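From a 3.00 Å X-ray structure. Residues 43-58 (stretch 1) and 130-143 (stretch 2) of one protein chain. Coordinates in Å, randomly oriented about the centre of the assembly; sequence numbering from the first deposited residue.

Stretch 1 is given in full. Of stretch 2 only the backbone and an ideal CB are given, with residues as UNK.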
ATOM      1  N   LYS B  43     -10.868  -9.118  20.041  1.00 92.49           N
ATOM      2  CA  LYS B  43     -11.462  -8.272  21.068  1.00 89.88           C
ATOM      3  C   LYS B  43     -11.590  -6.830  20.592  1.00 83.05           C
ATOM      4  O   LYS B  43     -11.821  -5.925  21.394  1.00 74.48           O
ATOM      5  CB  LYS B  43     -10.631  -8.328  22.349  1.00 91.49           C
ATOM      6  CG  LYS B  43     -10.570  -9.702  22.980  1.00 98.53           C
ATOM      7  CD  LYS B  43      -9.837  -9.666  24.305  1.00110.73           C
ATOM      8  CE  LYS B  43      -9.896 -11.017  24.991  1.00123.18           C
ATOM      9  NZ  LYS B  43      -9.288 -10.974  26.348  1.00132.32           N
ATOM     10  N   ARG B  44     -11.435  -6.633  19.284  1.00 81.97           N
ATOM     11  CA  ARG B  44     -11.530  -5.312  18.660  1.00 79.24           C
ATOM     12  C   ARG B  44     -10.669  -4.255  19.354  1.00 83.48           C
ATOM     13  O   ARG B  44     -11.187  -3.269  19.877  1.00 77.69           O
ATOM     14  CB  ARG B  44     -12.989  -4.849  18.579  1.00 71.02           C
ATOM     15  CG  ARG B  44     -13.853  -5.664  17.627  1.00 79.91           C
ATOM     16  CD  ARG B  44     -13.211  -5.803  16.249  1.00 89.46           C
ATOM     17  NE  ARG B  44     -12.999  -4.520  15.581  1.00 95.45           N
ATOM     18  CZ  ARG B  44     -13.855  -3.970  14.726  1.00100.47           C
ATOM     19  NH1 ARG B  44     -14.993  -4.585  14.434  1.00107.66           N
ATOM     20  NH2 ARG B  44     -13.576  -2.802  14.162  1.00 97.20           N
ATOM     21  N   PHE B  45      -9.356  -4.468  19.354  1.00 84.26           N
ATOM     22  CA  PHE B  45      -8.429  -3.528  19.977  1.00 77.46           C
ATOM     23  C   PHE B  45      -8.160  -2.321  19.079  1.00 80.15           C
ATOM     24  O   PHE B  45      -7.633  -1.304  19.536  1.00 86.40           O
ATOM     25  CB  PHE B  45      -7.114  -4.218  20.351  1.00 76.04           C
ATOM     26  CG  PHE B  45      -7.162  -4.961  21.660  1.00 83.03           C
ATOM     27  CD1 PHE B  45      -8.351  -5.099  22.357  1.00 90.81           C
ATOM     28  CD2 PHE B  45      -6.008  -5.508  22.201  1.00 87.38           C
ATOM     29  CE1 PHE B  45      -8.389  -5.778  23.562  1.00 96.33           C
ATOM     30  CE2 PHE B  45      -6.042  -6.186  23.405  1.00 91.58           C
ATOM     31  CZ  PHE B  45      -7.234  -6.322  24.086  1.00 95.95           C
ATOM     32  N   ASP B  46      -8.512  -2.440  17.802  1.00 80.29           N
ATOM     33  CA  ASP B  46      -8.430  -1.311  16.881  1.00 79.87           C
ATOM     34  C   ASP B  46      -9.397  -0.218  17.328  1.00 77.65           C
ATOM     35  O   ASP B  46      -9.070   0.974  17.288  1.00 74.12           O
ATOM     36  CB  ASP B  46      -8.746  -1.759  15.451  1.00 84.40           C
ATOM     37  CG  ASP B  46     -10.065  -2.500  15.351  1.00 92.10           C
ATOM     38  OD1 ASP B  46     -10.465  -3.133  16.351  1.00 93.02           O
ATOM     39  OD2 ASP B  46     -10.700  -2.450  14.275  1.00 92.84           O
ATOM     40  N   VAL B  47     -10.581  -0.636  17.766  1.00 78.78           N
ATOM     41  CA  VAL B  47     -11.590   0.281  18.284  1.00 77.62           C
ATOM     42  C   VAL B  47     -11.107   0.968  19.557  1.00 75.64           C
ATOM     43  O   VAL B  47     -11.339   2.158  19.749  1.00 75.66           O
ATOM     44  CB  VAL B  47     -12.926  -0.442  18.567  1.00 77.05           C
ATOM     45  CG1 VAL B  47     -13.870   0.447  19.369  1.00 68.31           C
ATOM     46  CG2 VAL B  47     -13.578  -0.882  17.269  1.00 78.49           C
ATOM     47  N   LYS B  48     -10.432   0.216  20.421  1.00 73.25           N
ATOM     48  CA  LYS B  48      -9.906   0.779  21.662  1.00 66.42           C
ATOM     49  C   LYS B  48      -8.800   1.792  21.364  1.00 77.92           C
ATOM     50  O   LYS B  48      -8.724   2.856  21.991  1.00 78.75           O
ATOM     51  CB  LYS B  48      -9.396  -0.331  22.586  1.00 69.68           C
ATOM     52  CG  LYS B  48     -10.451  -1.370  22.943  1.00 84.20           C
ATOM     53  CD  LYS B  48     -10.092  -2.114  24.221  1.00 93.19           C
ATOM     54  CE  LYS B  48     -11.254  -2.961  24.718  1.00102.80           C
ATOM     55  NZ  LYS B  48     -10.993  -3.520  26.074  1.00108.52           N
ATOM     56  N   PHE B  49      -7.961   1.447  20.392  1.00 64.56           N
ATOM     57  CA  PHE B  49      -6.883   2.309  19.923  1.00 74.63           C
ATOM     58  C   PHE B  49      -7.452   3.638  19.449  1.00 82.72           C
ATOM     59  O   PHE B  49      -7.069   4.711  19.940  1.00 92.30           O
ATOM     60  CB  PHE B  49      -6.151   1.620  18.769  1.00 70.63           C
ATOM     61  CG  PHE B  49      -4.852   2.271  18.387  1.00 69.70           C
ATOM     62  CD1 PHE B  49      -4.822   3.310  17.470  1.00 62.13           C
ATOM     63  CD2 PHE B  49      -3.656   1.829  18.930  1.00 70.19           C
ATOM     64  CE1 PHE B  49      -3.624   3.906  17.112  1.00 69.68           C
ATOM     65  CE2 PHE B  49      -2.455   2.419  18.575  1.00 68.66           C
ATOM     66  CZ  PHE B  49      -2.440   3.459  17.666  1.00 68.05           C
ATOM     67  N   TRP B  50      -8.374   3.561  18.495  1.00 78.95           N
ATOM     68  CA  TRP B  50      -9.009   4.760  17.969  1.00 79.13           C
ATOM     69  C   TRP B  50      -9.774   5.518  19.051  1.00 84.87           C
ATOM     70  O   TRP B  50      -9.930   6.730  18.969  1.00 83.85           O
ATOM     71  CB  TRP B  50      -9.947   4.424  16.807  1.00 74.47           C
ATOM     72  CG  TRP B  50     -10.748   5.610  16.367  1.00 78.86           C
ATOM     73  CD1 TRP B  50     -12.073   5.836  16.596  1.00 89.93           C
ATOM     74  CD2 TRP B  50     -10.263   6.754  15.652  1.00 72.19           C
ATOM     75  NE1 TRP B  50     -12.448   7.042  16.052  1.00 92.86           N
ATOM     76  CE2 TRP B  50     -11.355   7.625  15.467  1.00 72.39           C
ATOM     77  CE3 TRP B  50      -9.014   7.119  15.143  1.00 64.83           C
ATOM     78  CZ2 TRP B  50     -11.233   8.842  14.793  1.00 67.34           C
ATOM     79  CZ3 TRP B  50      -8.895   8.325  14.473  1.00 65.28           C
ATOM     80  CH2 TRP B  50      -9.997   9.172  14.305  1.00 80.48           C
ATOM     81  N   ASN B  51     -10.258   4.804  20.060  1.00 85.58           N
ATOM     82  CA  ASN B  51     -10.975   5.447  21.153  1.00 83.91           C
ATOM     83  C   ASN B  51     -10.053   6.300  22.011  1.00 86.92           C
ATOM     84  O   ASN B  51     -10.395   7.427  22.364  1.00 91.75           O
ATOM     85  CB  ASN B  51     -11.720   4.424  22.014  1.00 78.26           C
ATOM     86  CG  ASN B  51     -13.060   4.037  21.424  1.00 75.11           C
ATOM     87  OD1 ASN B  51     -13.632   4.775  20.621  1.00 71.93           O
ATOM     88  ND2 ASN B  51     -13.572   2.877  21.821  1.00 69.71           N
ATOM     89  N   LYS B  52      -8.883   5.760  22.337  1.00 84.59           N
ATOM     90  CA  LYS B  52      -7.876   6.514  23.075  1.00 82.77           C
ATOM     91  C   LYS B  52      -7.381   7.709  22.268  1.00 74.95           C
ATOM     92  O   LYS B  52      -7.215   8.810  22.800  1.00 70.02           O
ATOM     93  CB  LYS B  52      -6.701   5.613  23.456  1.00 80.14           C
ATOM     94  CG  LYS B  52      -6.937   4.794  24.710  1.00 83.57           C
ATOM     95  CD  LYS B  52      -7.030   5.694  25.929  1.00 83.91           C
ATOM     96  CE  LYS B  52      -7.230   4.890  27.203  1.00 88.25           C
ATOM     97  NZ  LYS B  52      -7.385   5.776  28.392  1.00 93.08           N
ATOM     98  N   LEU B  53      -7.145   7.483  20.979  1.00 76.93           N
ATOM     99  CA  LEU B  53      -6.651   8.547  20.114  1.00 82.57           C
ATOM    100  C   LEU B  53      -7.671   9.682  19.966  1.00 77.64           C
ATOM    101  O   LEU B  53      -7.354  10.850  20.204  1.00 69.22           O
ATOM    102  CB  LEU B  53      -6.265   7.976  18.749  1.00 88.86           C
ATOM    103  CG  LEU B  53      -5.554   8.901  17.766  1.00 90.81           C
ATOM    104  CD1 LEU B  53      -4.442   8.150  17.056  1.00 83.23           C
ATOM    105  CD2 LEU B  53      -6.547   9.445  16.760  1.00101.08           C
ATOM    106  N   LYS B  54      -8.893   9.328  19.572  1.00 82.55           N
ATOM    107  CA  LYS B  54      -9.993  10.283  19.443  1.00 81.43           C
ATOM    108  C   LYS B  54     -10.225  11.010  20.758  1.00 80.31           C
ATOM    109  O   LYS B  54     -10.517  12.209  20.774  1.00 82.81           O
ATOM    110  CB  LYS B  54     -11.277   9.566  19.010  1.00 69.37           C
ATOM    111  CG  LYS B  54     -12.528  10.440  18.978  1.00 81.14           C
ATOM    112  CD  LYS B  54     -12.477  11.454  17.850  1.00 81.83           C
ATOM    113  CE  LYS B  54     -13.780  12.232  17.750  1.00 89.12           C
ATOM    114  NZ  LYS B  54     -13.730  13.257  16.674  1.00 93.78           N
ATOM    115  N   SER B  55     -10.106  10.270  21.857  1.00 81.62           N
ATOM    116  CA  SER B  55     -10.150  10.863  23.187  1.00 72.11           C
ATOM    117  C   SER B  55      -9.138  11.990  23.284  1.00 82.59           C
ATOM    118  O   SER B  55      -9.512  13.139  23.498  1.00 84.94           O
ATOM    119  CB  SER B  55      -9.860   9.819  24.265  1.00 88.48           C
ATOM    120  OG  SER B  55      -9.477  10.436  25.482  1.00 99.59           O
ATOM    121  N   MET B  56      -7.862  11.650  23.110  1.00 84.72           N
ATOM    122  CA  MET B  56      -6.775  12.626  23.150  1.00 85.34           C
ATOM    123  C   MET B  56      -7.086  13.867  22.327  1.00 84.44           C
ATOM    124  O   MET B  56      -7.050  14.989  22.843  1.00 84.58           O
ATOM    125  CB  MET B  56      -5.480  12.004  22.636  1.00 84.17           C
ATOM    126  CG  MET B  56      -4.650  11.327  23.700  1.00 83.60           C
ATOM    127  SD  MET B  56      -3.142  10.606  23.030  1.00 94.43           S
ATOM    128  CE  MET B  56      -2.509  11.991  22.089  1.00 86.17           C
ATOM    129  N   MET B  57      -7.395  13.652  21.051  1.00 81.63           N
ATOM    130  CA  MET B  57      -7.733  14.744  20.143  1.00 84.67           C
ATOM    131  C   MET B  57      -8.836  15.641  20.703  1.00 87.62           C
ATOM    132  O   MET B  57      -8.718  16.867  20.685  1.00 92.26           O
ATOM    133  CB  MET B  57      -8.146  14.192  18.779  1.00 92.82           C
ATOM    134  CG  MET B  57      -7.060  13.382  18.093  1.00 94.49           C
ATOM    135  SD  MET B  57      -7.501  12.940  16.404  1.00 77.43           S
ATOM    136  CE  MET B  57      -7.772  14.559  15.688  1.00107.26           C
ATOM    137  N   ASP B  58      -9.894  15.021  21.218  1.00 83.31           N
ATOM    138  CA  ASP B  58     -11.027  15.772  21.754  1.00 87.41           C
ATOM    139  C   ASP B  58     -10.676  16.584  22.998  1.00 90.52           C
ATOM    140  O   ASP B  58     -10.930  17.788  23.045  1.00 85.08           O
ATOM    141  CB  ASP B  58     -12.208  14.843  22.044  1.00 89.68           C
ATOM    142  CG  ASP B  58     -12.812  14.259  20.784  1.00 95.58           C
ATOM    143  OD1 ASP B  58     -12.555  14.816  19.696  1.00103.25           O
ATOM    144  OD2 ASP B  58     -13.541  13.249  20.874  1.00 94.11           O
ATOM    145  N   UNK B 130      -9.969  -2.493   6.938  1.00 73.42           N
ATOM    146  CA  UNK B 130     -11.082  -1.587   6.673  1.00 68.32           C
ATOM    147  C   UNK B 130     -11.217  -0.519   7.757  1.00 70.56           C
ATOM    148  O   UNK B 130     -11.471   0.649   7.458  1.00 72.48           O
ATOM    149  CB  UNK B 130     -12.386  -2.378   6.557  1.00 68.32           C
ATOM    150  N   UNK B 131     -11.042  -0.922   9.012  1.00 74.72           N
ATOM    151  CA  UNK B 131     -11.173   0.006  10.130  1.00 78.55           C
ATOM    152  C   UNK B 131     -10.056   1.049  10.120  1.00 79.89           C
ATOM    153  O   UNK B 131     -10.309   2.246  10.267  1.00 85.42           O
ATOM    154  CB  UNK B 131     -11.166  -0.758  11.455  1.00 78.55           C
ATOM    155  N   UNK B 132      -8.823   0.583   9.949  1.00 71.20           N
ATOM    156  CA  UNK B 132      -7.664   1.466   9.860  1.00 73.25           C
ATOM    157  C   UNK B 132      -7.843   2.494   8.744  1.00 79.76           C
ATOM    158  O   UNK B 132      -7.614   3.692   8.943  1.00 84.66           O
ATOM    159  CB  UNK B 132      -6.391   0.650   9.627  1.00 73.25           C
ATOM    160  N   UNK B 133      -8.270   2.020   7.576  1.00 81.10           N
ATOM    161  CA  UNK B 133      -8.550   2.907   6.450  1.00 81.57           C
ATOM    162  C   UNK B 133      -9.647   3.920   6.784  1.00 80.87           C
ATOM    163  O   UNK B 133      -9.547   5.101   6.431  1.00 65.15           O
ATOM    164  CB  UNK B 133      -8.955   2.086   5.224  1.00 81.57           C
ATOM    165  N   UNK B 134     -10.686   3.451   7.471  1.00 77.85           N
ATOM    166  CA  UNK B 134     -11.781   4.314   7.907  1.00 79.61           C
ATOM    167  C   UNK B 134     -11.269   5.462   8.773  1.00 84.68           C
ATOM    168  O   UNK B 134     -11.579   6.633   8.527  1.00 90.39           O
ATOM    169  CB  UNK B 134     -12.824   3.501   8.677  1.00 79.61           C
ATOM    170  N   UNK B 135     -10.473   5.120   9.780  1.00 82.66           N
ATOM    171  CA  UNK B 135      -9.982   6.118  10.726  1.00 83.14           C
ATOM    172  C   UNK B 135      -8.936   7.060  10.128  1.00 79.51           C
ATOM    173  O   UNK B 135      -8.864   8.232  10.509  1.00 78.03           O
ATOM    174  CB  UNK B 135      -9.390   5.414  11.949  1.00 83.14           C
ATOM    175  N   UNK B 136      -8.131   6.554   9.198  1.00 78.99           N
ATOM    176  CA  UNK B 136      -7.232   7.418   8.442  1.00 82.24           C
ATOM    177  C   UNK B 136      -8.063   8.398   7.625  1.00 84.49           C
ATOM    178  O   UNK B 136      -7.675   9.552   7.439  1.00 87.91           O
ATOM    179  CB  UNK B 136      -6.308   6.599   7.538  1.00 82.24           C
ATOM    180  N   UNK B 137      -9.211   7.926   7.147  1.00 83.05           N
ATOM    181  CA  UNK B 137     -10.161   8.782   6.461  1.00 85.45           C
ATOM    182  C   UNK B 137     -10.654   9.896   7.365  1.00 87.31           C
ATOM    183  O   UNK B 137     -10.691  11.065   6.965  1.00 87.01           O
ATOM    184  CB  UNK B 137     -11.344   7.959   5.947  1.00 85.45           C
ATOM    185  N   UNK B 138     -11.032   9.530   8.589  1.00 85.78           N
ATOM    186  CA  UNK B 138     -11.443  10.514   9.589  1.00 83.84           C
ATOM    187  C   UNK B 138     -10.354  11.557   9.819  1.00 84.23           C
ATOM    188  O   UNK B 138     -10.627  12.759   9.864  1.00 79.59           O
ATOM    189  CB  UNK B 138     -11.789   9.819  10.907  1.00 83.84           C
ATOM    190  N   UNK B 139      -9.120  11.082   9.962  1.00 84.96           N
ATOM    191  CA  UNK B 139      -7.984  11.963  10.203  1.00 76.79           C
ATOM    192  C   UNK B 139      -7.768  12.933   9.050  1.00 76.91           C
ATOM    193  O   UNK B 139      -7.489  14.112   9.267  1.00 75.68           O
ATOM    194  CB  UNK B 139      -6.716  11.138  10.434  1.00 76.79           C
ATOM    195  N   UNK B 140      -7.900  12.435   7.824  1.00 86.13           N
ATOM    196  CA  UNK B 140      -7.774  13.294   6.653  1.00 93.33           C
ATOM    197  C   UNK B 140      -8.908  14.312   6.599  1.00 94.92           C
ATOM    198  O   UNK B 140      -8.720  15.432   6.124  1.00 95.23           O
ATOM    199  CB  UNK B 140      -7.757  12.454   5.375  1.00 93.33           C
ATOM    200  N   UNK B 141     -10.083  13.927   7.091  1.00 90.53           N
ATOM    201  CA  UNK B 141     -11.222  14.840   7.103  1.00 89.90           C
ATOM    202  C   UNK B 141     -11.008  15.961   8.115  1.00 93.15           C
ATOM    203  O   UNK B 141     -11.357  17.114   7.856  1.00 97.16           O
ATOM    204  CB  UNK B 141     -12.512  14.081   7.420  1.00 89.90           C
ATOM    205  N   UNK B 142     -10.436  15.614   9.264  1.00 92.90           N
ATOM    206  CA  UNK B 142     -10.129  16.598  10.299  1.00 95.23           C
ATOM    207  C   UNK B 142      -9.115  17.621   9.794  1.00 96.04           C
ATOM    208  O   UNK B 142      -9.161  18.793  10.166  1.00 92.76           O
ATOM    209  CB  UNK B 142      -9.598  15.904  11.555  1.00 95.23           C
ATOM    210  N   UNK B 143      -8.203  17.168   8.938  1.00 98.11           N
ATOM    211  CA  UNK B 143      -7.138  18.019   8.417  1.00 96.26           C
ATOM    212  C   UNK B 143      -7.590  18.775   7.166  1.00 93.97           C
ATOM    213  O   UNK B 143      -6.794  19.448   6.508  1.00 87.02           O
ATOM    214  CB  UNK B 143      -5.898  17.180   8.104  1.00 96.26           C
TER

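The two helices run nearly parallel, their axes crossing at -16° and approaching to 10.5 Å, so positions three or four residues apart in the second helix meet the first in turn. Position 130 has nothing of stretch 1 near its CB, so many residues would do; it is Ala-130.

At position 131 the CB points toward stretch 1 and lies 3.3 Å from Asp-46 OD2, with Trp-50 and Val-47 further along the groove. A small residue would fit beside the carboxylate, but a long, flat one could also reach along Val-47. The residue is Tyr-131. Asp-46 OD2 lies over one face of its ring, 3.2 Å from Tyr-131 CG, while the same carboxylate is held by a salt bridge to Arg-44. Tyr-131 CZ also packs on Val-47 CG2 at 3.8 Å.

Positions 132, 133 and 134 have no part of stretch 1 within 5.5 Å of their CB atoms, so stretch 1 sets little preference; they are Val-132, Leu-133 and Leu-134.

Position 135 points toward the indole of Trp-50, its CB 3.6 Å from Trp-50 CE3. An aliphatic, aromatic or long cationic chain could cover that face. Arg-135 does so: its guanidinium stacks flat on the indole, with planes at 6°, and Arg-135 CD lies 3.4 Å from the centroid of the five-membered ring of Trp-50. Arg-135 NE also makes a weak hydrogen bond to Tyr-131 OH, at 3.3 Å.

Position 136 points away and is Met-136. At 137 a CB would come within 2.9 Å of the carbonyl O of residue 134, which favours glycine; the residue is Gly-137.

Position 138 faces the far end of the indole, its CB 3.9 Å from Trp-50 CH2. Small or medium residues, apolar or polar, would suit. Asp-138 accepts a salt bridge from Arg-135, NH1 to OD2 at 2.5 Å, which helps hold the stacked guanidinium.

The CB at 139 is directed sideways, but a branched aliphatic chain could reach Trp-50, Leu-53 and Met-57. Leu-139 CD2 lies 3.8 Å from Trp-50 CZ3 and 3.9 Å from Met-57 SD.

Positions 140 and 141 are unconstrained by stretch 1: Met-140 and Arg-141, the latter salt-bridged to Asp-138.

Position 142 points toward Met-57, with the amine of Lys-54 beyond. A long side chain, apolar along its length and ending in an acceptor, such as a hydroxyl-bearing ring, could answer both. Tyr-142 CD2 packs against Met-57 CE at 3.5 Å, and Tyr-142 OH accepts a hydrogen bond from Lys-54 NZ at 2.8 Å. Position 143, out of reach where the backbone first departs from helical angles, would take many residues; it is Lys-143.

Stretch 2, residues 130-143: AYVLLRMGDLMRYK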
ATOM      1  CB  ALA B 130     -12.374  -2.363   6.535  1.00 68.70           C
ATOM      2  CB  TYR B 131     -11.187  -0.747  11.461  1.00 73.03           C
ATOM      3  CG  TYR B 131     -11.587   0.110  12.640  1.00 75.81           C
ATOM      4  CD1 TYR B 131     -12.924   0.297  12.963  1.00 75.74           C
ATOM      5  CD2 TYR B 131     -10.629   0.733  13.429  1.00 79.02           C
ATOM      6  CE1 TYR B 131     -13.296   1.080  14.037  1.00 74.26           C
ATOM      7  CE2 TYR B 131     -10.992   1.520  14.508  1.00 75.41           C
ATOM      8  CZ  TYR B 131     -12.328   1.688  14.807  1.00 76.28           C
ATOM      9  OH  TYR B 131     -12.696   2.469  15.879  1.00 80.72           O
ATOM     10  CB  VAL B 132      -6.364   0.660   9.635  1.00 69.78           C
ATOM     11  CG1 VAL B 132      -5.228   1.573   9.196  1.00 64.02           C
ATOM     12  CG2 VAL B 132      -5.993  -0.111  10.893  1.00 69.96           C
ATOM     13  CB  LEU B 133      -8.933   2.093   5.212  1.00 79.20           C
ATOM     14  CG  LEU B 133      -7.795   1.298   4.570  1.00 79.89           C
ATOM     15  CD1 LEU B 133      -8.319   0.383   3.474  1.00 87.10           C
ATOM     16  CD2 LEU B 133      -6.739   2.245   4.022  1.00 75.64           C
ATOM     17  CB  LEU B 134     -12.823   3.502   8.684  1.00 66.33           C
ATOM     18  CG  LEU B 134     -13.817   4.300   9.535  1.00 67.16           C
ATOM     19  CD1 LEU B 134     -14.769   5.112   8.667  1.00 68.37           C
ATOM     20  CD2 LEU B 134     -14.590   3.382  10.475  1.00 67.51           C
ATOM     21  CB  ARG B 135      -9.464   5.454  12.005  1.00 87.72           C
ATOM     22  CG  ARG B 135     -10.546   4.736  12.798  1.00 88.95           C
ATOM     23  CD  ARG B 135     -11.847   5.527  12.786  1.00 86.58           C
ATOM     24  NE  ARG B 135     -12.896   4.879  13.567  1.00 84.68           N
ATOM     25  CZ  ARG B 135     -14.135   5.344  13.681  1.00 86.96           C
ATOM     26  NH1 ARG B 135     -14.487   6.464  13.064  1.00 86.53           N
ATOM     27  NH2 ARG B 135     -15.026   4.689  14.414  1.00 68.50           N
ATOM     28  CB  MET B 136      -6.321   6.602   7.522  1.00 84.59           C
ATOM     29  CG  MET B 136      -5.107   6.008   8.215  1.00 89.09           C
ATOM     30  SD  MET B 136      -4.047   7.268   8.954  1.00 82.28           S
ATOM     31  CE  MET B 136      -3.597   8.224   7.507  1.00 87.28           C
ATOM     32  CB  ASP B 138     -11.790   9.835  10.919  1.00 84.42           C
ATOM     33  CG  ASP B 138     -13.168   9.200  10.911  1.00 92.05           C
ATOM     34  OD1 ASP B 138     -14.029   9.660  10.135  1.00 98.74           O
ATOM     35  OD2 ASP B 138     -13.392   8.247  11.686  1.00 88.91           O
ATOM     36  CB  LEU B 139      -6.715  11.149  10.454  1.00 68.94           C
ATOM     37  CG  LEU B 139      -6.690  10.341  11.752  1.00 70.80           C
ATOM     38  CD1 LEU B 139      -5.363   9.622  11.909  1.00 68.87           C
ATOM     39  CD2 LEU B 139      -6.961  11.242  12.948  1.00 71.36           C
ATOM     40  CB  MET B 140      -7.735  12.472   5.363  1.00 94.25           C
ATOM     41  CG  MET B 140      -6.517  11.572   5.235  1.00 94.32           C
ATOM     42  SD  MET B 140      -4.964  12.424   5.573  1.00 88.91           S
ATOM     43  CE  MET B 140      -4.918  13.610   4.233  1.00 91.99           C
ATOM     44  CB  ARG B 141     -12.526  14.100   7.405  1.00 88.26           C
ATOM     45  CG  ARG B 141     -13.765  14.861   6.950  1.00 85.46           C
ATOM     46  CD  ARG B 141     -15.054  14.177   7.376  1.00 85.69           C
ATOM     47  NE  ARG B 141     -15.433  14.518   8.744  1.00 88.76           N
ATOM     48  CZ  ARG B 141     -15.322  13.694   9.780  1.00 90.14           C
ATOM     49  NH1 ARG B 141     -14.846  12.470   9.606  1.00 89.18           N
ATOM     50  NH2 ARG B 141     -15.693  14.092  10.989  1.00 90.51           N
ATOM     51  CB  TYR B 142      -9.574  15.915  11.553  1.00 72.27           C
ATOM     52  CG  TYR B 142     -10.526  14.957  12.236  1.00 74.81           C
ATOM     53  CD1 TYR B 142     -11.901  15.069  12.076  1.00 77.11           C
ATOM     54  CD2 TYR B 142     -10.044  13.939  13.048  1.00 76.36           C
ATOM     55  CE1 TYR B 142     -12.768  14.192  12.706  1.00 83.50           C
ATOM     56  CE2 TYR B 142     -10.900  13.059  13.680  1.00 78.95           C
ATOM     57  CZ  TYR B 142     -12.260  13.188  13.507  1.00 86.81           C
ATOM     58  OH  TYR B 142     -13.113  12.310  14.136  1.00 97.19           O
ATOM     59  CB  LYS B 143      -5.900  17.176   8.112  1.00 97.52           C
ATOM     60  CG  LYS B 143      -4.599  17.953   8.075  1.00 99.13           C
ATOM     61  CD  LYS B 143      -3.427  17.028   7.821  1.00 98.44           C
ATOM     62  CE  LYS B 143      -2.131  17.806   7.703  1.00103.91           C
ATOM     63  NZ  LYS B 143      -0.976  16.893   7.502  1.00102.59           N
TER
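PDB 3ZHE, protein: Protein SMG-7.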